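PDB 2EHH: 4-hydroxy-tetrahydrodipicolinate synthase from Aquifex aeolicus, which probably catalyses the condensation of pyruvate with (S)-aspartate-beta-semialdehyde to 4-hydroxy-tetrahydrodipicolinate, a step of lysine biosynthesis. Local coordinates for residues P193-A196 against L197-G201; M167-I170 against S171-K175. All blocks are in the same frame, centred on the assembly; numbering follows the deposited sequence.

Interaction 1 of 2, residues P193-A196 against L197-G201; sequences PMMA and LGAKG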
ATOM      1  N   PRO A 193       0.398  19.400  13.132  1.00 13.01           N
ATOM      2  CA  PRO A 193       0.035  18.234  13.948  1.00 12.56           C
ATOM      3  C   PRO A 193       1.232  17.562  14.629  1.00 12.75           C
ATOM      4  O   PRO A 193       1.121  17.077  15.753  1.00 12.02           O
ATOM      5  CB  PRO A 193      -0.692  17.315  12.955  1.00 12.76           C
ATOM      6  CG  PRO A 193      -0.118  17.721  11.602  1.00 12.49           C
ATOM      7  CD  PRO A 193      -0.030  19.228  11.731  1.00 13.28           C
ATOM      8  N   MET A 194       2.383  17.532  13.965  1.00 12.52           N
ATOM      9  CA  MET A 194       3.552  16.910  14.575  1.00 10.32           C
ATOM     10  C   MET A 194       4.042  17.719  15.776  1.00 12.02           C
ATOM     11  O   MET A 194       4.454  17.150  16.789  1.00 12.53           O
ATOM     12  CB  MET A 194       4.690  16.768  13.562  1.00 10.28           C
ATOM     13  CG  MET A 194       4.517  15.607  12.606  1.00 13.06           C
ATOM     14  SD  MET A 194       6.087  15.146  11.867  1.00 14.27           S
ATOM     15  CE  MET A 194       5.492  14.077  10.489  1.00 12.80           C
ATOM     16  N   MET A 195       4.008  19.042  15.670  1.00 11.07           N
ATOM     17  CA  MET A 195       4.458  19.861  16.790  1.00 12.63           C
ATOM     18  C   MET A 195       3.454  19.813  17.942  1.00 12.75           C
ATOM     19  O   MET A 195       3.829  19.932  19.110  1.00 12.92           O
ATOM     20  CB  MET A 195       4.732  21.292  16.328  1.00 12.56           C
ATOM     21  CG  MET A 195       6.002  21.378  15.481  1.00 15.48           C
ATOM     22  SD  MET A 195       6.474  23.040  14.989  1.00 19.22           S
ATOM     23  CE  MET A 195       7.260  23.616  16.520  1.00 16.87           C
ATOM     24  N   ALA A 196       2.182  19.613  17.621  1.00 12.55           N
ATOM     25  CA  ALA A 196       1.169  19.513  18.667  1.00 12.61           C
ATOM     26  C   ALA A 196       1.483  18.268  19.503  1.00 13.16           C
ATOM     27  O   ALA A 196       1.148  18.196  20.684  1.00 14.44           O
ATOM     28  CB  ALA A 196      -0.223  19.406  18.046  1.00 12.19           C
ATOM     29  N   LEU A 197       2.152  17.296  18.879  1.00 12.71           N
ATOM     30  CA  LEU A 197       2.535  16.056  19.549  1.00 12.20           C
ATOM     31  C   LEU A 197       3.913  16.106  20.205  1.00 12.43           C
ATOM     32  O   LEU A 197       4.315  15.161  20.884  1.00 13.98           O
ATOM     33  CB  LEU A 197       2.495  14.887  18.558  1.00 11.47           C
ATOM     34  CG  LEU A 197       1.120  14.302  18.225  1.00 12.53           C
ATOM     35  CD1 LEU A 197       1.217  13.413  16.987  1.00 13.06           C
ATOM     36  CD2 LEU A 197       0.611  13.505  19.417  1.00 13.55           C
ATOM     37  N   GLY A 198       4.652  17.189  19.994  1.00 13.16           N
ATOM     38  CA  GLY A 198       5.965  17.287  20.612  1.00 13.76           C
ATOM     39  C   GLY A 198       7.161  17.505  19.697  1.00 14.78           C
ATOM     40  O   GLY A 198       8.295  17.590  20.185  1.00 15.39           O
ATOM     41  N   ALA A 199       6.936  17.582  18.384  1.00 14.10           N
ATOM     42  CA  ALA A 199       8.038  17.813  17.443  1.00 14.46           C
ATOM     43  C   ALA A 199       8.591  19.193  17.775  1.00 15.89           C
ATOM     44  O   ALA A 199       7.855  20.052  18.256  1.00 15.25           O
ATOM     45  CB  ALA A 199       7.534  17.775  16.008  1.00 13.61           C
ATOM     46  N   LYS A 200       9.871  19.416  17.506  1.00 16.27           N
ATOM     47  CA  LYS A 200      10.485  20.693  17.845  1.00 17.40           C
ATOM     48  C   LYS A 200      10.708  21.660  16.690  1.00 18.46           C
ATOM     49  O   LYS A 200      11.276  22.741  16.874  1.00 15.64           O
ATOM     50  CB  LYS A 200      11.799  20.428  18.582  1.00 19.75           C
ATOM     51  CG  LYS A 200      11.586  19.671  19.890  1.00 21.85           C
ATOM     52  CD  LYS A 200      12.895  19.281  20.543  1.00 26.58           C
ATOM     53  CE  LYS A 200      12.657  18.524  21.846  1.00 26.66           C
ATOM     54  NZ  LYS A 200      13.940  18.051  22.450  1.00 26.97           N
ATOM     55  N   GLY A 201      10.252  21.283  15.504  1.00 16.93           N
ATOM     56  CA  GLY A 201      10.421  22.151  14.357  1.00 16.96           C
ATOM     57  C   GLY A 201      10.205  21.409  13.055  1.00 17.12           C
ATOM     58  O   GLY A 201       9.601  20.335  13.036  1.00 15.93           O
TER
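P193 O takes a weak hydrogen bond from L197 N. P193 O also lies 3.7 Å from L197 CG. M194 O is used more heavily. M194 O accepts a hydrogen bond from A199 N at 3.0 Å (N-H...O angle 161°) and a weak hydrogen bond from L197 N. A199 turns its methyl back onto the same turn, with CB 3.2 Å from M194 O and 3.9 Å from M194 CB. G198 N gives M195 O a hydrogen bond of 3.0 Å. The two bonds from A199 and G198, with the positive phi of G198 (123°), make a Schellman motif. It caps the C-terminal end of the helix starting at residue 191 and turns the chain towards strand 201-204 of the TIM barrel. The M195 side chain follows the outgoing chain. Its CG lies 3.6 Å from A199 O, and the bend at chi3 (79°) brings M195 CE to 3.9 Å from G201 N. An alanine in place of M195 would probably open a gap between A199, G201 and helix 211-223, whose I218, A221 and L222 also touch this side chain. A196 CB packs against A196 of the second subunit; A196 O accepts a hydrogen bond from its R230 NH1.

Interaction 2 of 2, residues M167-I170 against S171-K175; sequences MDRI and SEIVK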
ATOM      1  N   MET A 167       1.248   9.787  12.233  1.00 13.38           N
ATOM      2  CA  MET A 167       1.398  10.520  13.491  1.00 13.69           C
ATOM      3  C   MET A 167       1.691   9.571  14.644  1.00 13.64           C
ATOM      4  O   MET A 167       2.351   9.941  15.613  1.00 14.64           O
ATOM      5  CB  MET A 167       0.133  11.329  13.807  1.00 13.00           C
ATOM      6  CG  MET A 167      -0.177  12.416  12.787  1.00 15.75           C
ATOM      7  SD  MET A 167       1.149  13.641  12.615  1.00 14.32           S
ATOM      8  CE  MET A 167       2.046  12.968  11.190  1.00 17.22           C
ATOM      9  N   ASP A 168       1.193   8.346  14.539  1.00 14.74           N
ATOM     10  CA  ASP A 168       1.418   7.351  15.579  1.00 17.48           C
ATOM     11  C   ASP A 168       2.904   7.065  15.751  1.00 17.25           C
ATOM     12  O   ASP A 168       3.365   6.769  16.853  1.00 16.57           O
ATOM     13  CB  ASP A 168       0.702   6.058  15.228  1.00 23.89           C
ATOM     14  CG  ASP A 168      -0.254   5.629  16.297  1.00 31.97           C
ATOM     15  OD1 ASP A 168       0.203   5.378  17.441  1.00 35.26           O
ATOM     16  OD2 ASP A 168      -1.462   5.547  15.991  1.00 35.40           O
ATOM     17  N   ARG A 169       3.651   7.128  14.655  1.00 15.02           N
ATOM     18  CA  ARG A 169       5.086   6.889  14.722  1.00 13.97           C
ATOM     19  C   ARG A 169       5.722   8.046  15.492  1.00 11.70           C
ATOM     20  O   ARG A 169       6.625   7.845  16.301  1.00 12.59           O
ATOM     21  CB  ARG A 169       5.679   6.794  13.314  1.00 14.06           C
ATOM     22  CG  ARG A 169       7.198   6.679  13.282  1.00 13.56           C
ATOM     23  CD  ARG A 169       7.703   6.642  11.848  1.00 13.18           C
ATOM     24  NE  ARG A 169       9.143   6.864  11.773  1.00 12.96           N
ATOM     25  CZ  ARG A 169      10.064   5.928  11.971  1.00 15.26           C
ATOM     26  NH1 ARG A 169       9.704   4.680  12.255  1.00 13.63           N
ATOM     27  NH2 ARG A 169      11.354   6.245  11.884  1.00 13.85           N
ATOM     28  N   ILE A 170       5.242   9.259  15.244  1.00 11.70           N
ATOM     29  CA  ILE A 170       5.768  10.423  15.943  1.00 12.65           C
ATOM     30  C   ILE A 170       5.507  10.250  17.450  1.00 13.36           C
ATOM     31  O   ILE A 170       6.390  10.491  18.279  1.00 12.70           O
ATOM     32  CB  ILE A 170       5.099  11.731  15.443  1.00 14.56           C
ATOM     33  CG1 ILE A 170       5.300  11.877  13.927  1.00 13.79           C
ATOM     34  CG2 ILE A 170       5.674  12.932  16.178  1.00 10.94           C
ATOM     35  CD1 ILE A 170       6.760  11.804  13.467  1.00 13.41           C
ATOM     36  N   SER A 171       4.296   9.829  17.802  1.00 12.98           N
ATOM     37  CA  SER A 171       3.960   9.617  19.209  1.00 14.00           C
ATOM     38  C   SER A 171       4.921   8.620  19.831  1.00 13.78           C
ATOM     39  O   SER A 171       5.434   8.831  20.936  1.00 15.37           O
ATOM     40  CB  SER A 171       2.531   9.076  19.359  1.00 13.56           C
ATOM     41  OG  SER A 171       1.572  10.092  19.147  1.00 14.29           O
ATOM     42  N   GLU A 172       5.162   7.529  19.112  1.00 14.21           N
ATOM     43  CA  GLU A 172       6.046   6.482  19.594  1.00 15.62           C
ATOM     44  C   GLU A 172       7.462   6.997  19.827  1.00 14.58           C
ATOM     45  O   GLU A 172       8.068   6.704  20.855  1.00 14.66           O
ATOM     46  CB  GLU A 172       6.063   5.321  18.602  1.00 19.07           C
ATOM     47  CG  GLU A 172       6.475   3.997  19.213  1.00 28.25           C
ATOM     48  CD  GLU A 172       5.449   3.449  20.199  1.00 30.66           C
ATOM     49  OE1 GLU A 172       4.278   3.242  19.803  1.00 33.37           O
ATOM     50  OE2 GLU A 172       5.815   3.218  21.371  1.00 35.59           O
ATOM     51  N   ILE A 173       7.992   7.762  18.877  1.00 13.98           N
ATOM     52  CA  ILE A 173       9.340   8.310  19.015  1.00 14.33           C
ATOM     53  C   ILE A 173       9.421   9.278  20.195  1.00 14.75           C
ATOM     54  O   ILE A 173      10.303   9.161  21.043  1.00 15.78           O
ATOM     55  CB  ILE A 173       9.776   9.055  17.731  1.00 13.92           C
ATOM     56  CG1 ILE A 173       9.798   8.081  16.548  1.00 14.12           C
ATOM     57  CG2 ILE A 173      11.151   9.665  17.928  1.00 13.43           C
ATOM     58  CD1 ILE A 173       9.952   8.752  15.197  1.00 16.14           C
ATOM     59  N   VAL A 174       8.499  10.234  20.252  1.00 15.74           N
ATOM     60  CA  VAL A 174       8.489  11.203  21.346  1.00 16.01           C
ATOM     61  C   VAL A 174       8.408  10.505  22.707  1.00 17.75           C
ATOM     62  O   VAL A 174       9.152  10.830  23.633  1.00 17.20           O
ATOM     63  CB  VAL A 174       7.303  12.181  21.212  1.00 15.77           C
ATOM     64  CG1 VAL A 174       7.176  13.035  22.476  1.00 17.30           C
ATOM     65  CG2 VAL A 174       7.510  13.073  19.990  1.00 14.99           C
ATOM     66  N   LYS A 175       7.515   9.528  22.813  1.00 19.61           N
ATOM     67  CA  LYS A 175       7.330   8.800  24.061  1.00 20.79           C
ATOM     68  C   LYS A 175       8.514   7.926  24.456  1.00 20.49           C
ATOM     69  O   LYS A 175       8.962   7.961  25.600  1.00 20.56           O
ATOM     70  CB  LYS A 175       6.067   7.936  23.983  1.00 21.27           C
ATOM     71  CG  LYS A 175       5.790   7.131  25.249  1.00 24.92           C
ATOM     72  CD  LYS A 175       4.505   6.331  25.130  1.00 27.19           C
ATOM     73  CE  LYS A 175       4.248   5.512  26.384  1.00 28.67           C
ATOM     74  NZ  LYS A 175       4.140   6.370  27.593  1.00 29.91           N
TER
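R169 O accepts a hydrogen bond from I173 N at 2.9 Å, with an N-H...O angle of 163°. This is an i to i+4 bond of helix 167-177, the helix of the beta-alpha-beta unit between strands 157-162 and 182-185 of the TIM barrel. S171 N to M167 O, E172 N to D168 O and V174 N to I170 O follow the same spacing. The last is nearly straight, at 175°. I173 also leans on the carbonyl it bonds. Its CG1, set beside its own backbone N (chi1 -61°), comes 3.2 Å from R169 O. From there I173 CD1 reaches over one face of the R169 guanidinium, 4.0 Å from NE, and touches R169 CG at 3.9 Å. The two side chains cross at a slant. The R169 chain is extended from CG to NE, and its charged end is held by partners outside the helix: NE by a salt bridge to E162, NH2 by a hydrogen bond to I142 O. S171 OG is hydrogen-bonded to H233 NE2 of the second subunit, and D168 OD2 to S189 OG of that subunit. D168 OD1 and E172 OE1, both acidic, stay 5.2 Å apart. One turn after I170, V174 CG2 sits 3.3 Å from I170 O and 4.2 Å from I170 CG2.

How the interactions relate
Interaction 2 comes first along the chain, and strand 182-185 separates it from interaction 1. Their centres are 10 Å apart, and they touch directly. M194 SD meets I170 CD1 at 3.8 Å, and M194 CE meets M167 CE at 3.7 Å. L197 CD2 lies 3.6 Å from S171 OG. Side chains of helix 167-177 thus pack against those of helix 191-196 and the loop after it, and both contacts touch the second subunit. The side chain of K161, the probable Schiff-base lysine, is about 8 Å from that of M194 and about 9 Å from that of I170. G201 lies about 7 Å from the side chain of I203, which is predicted to bind pyruvate.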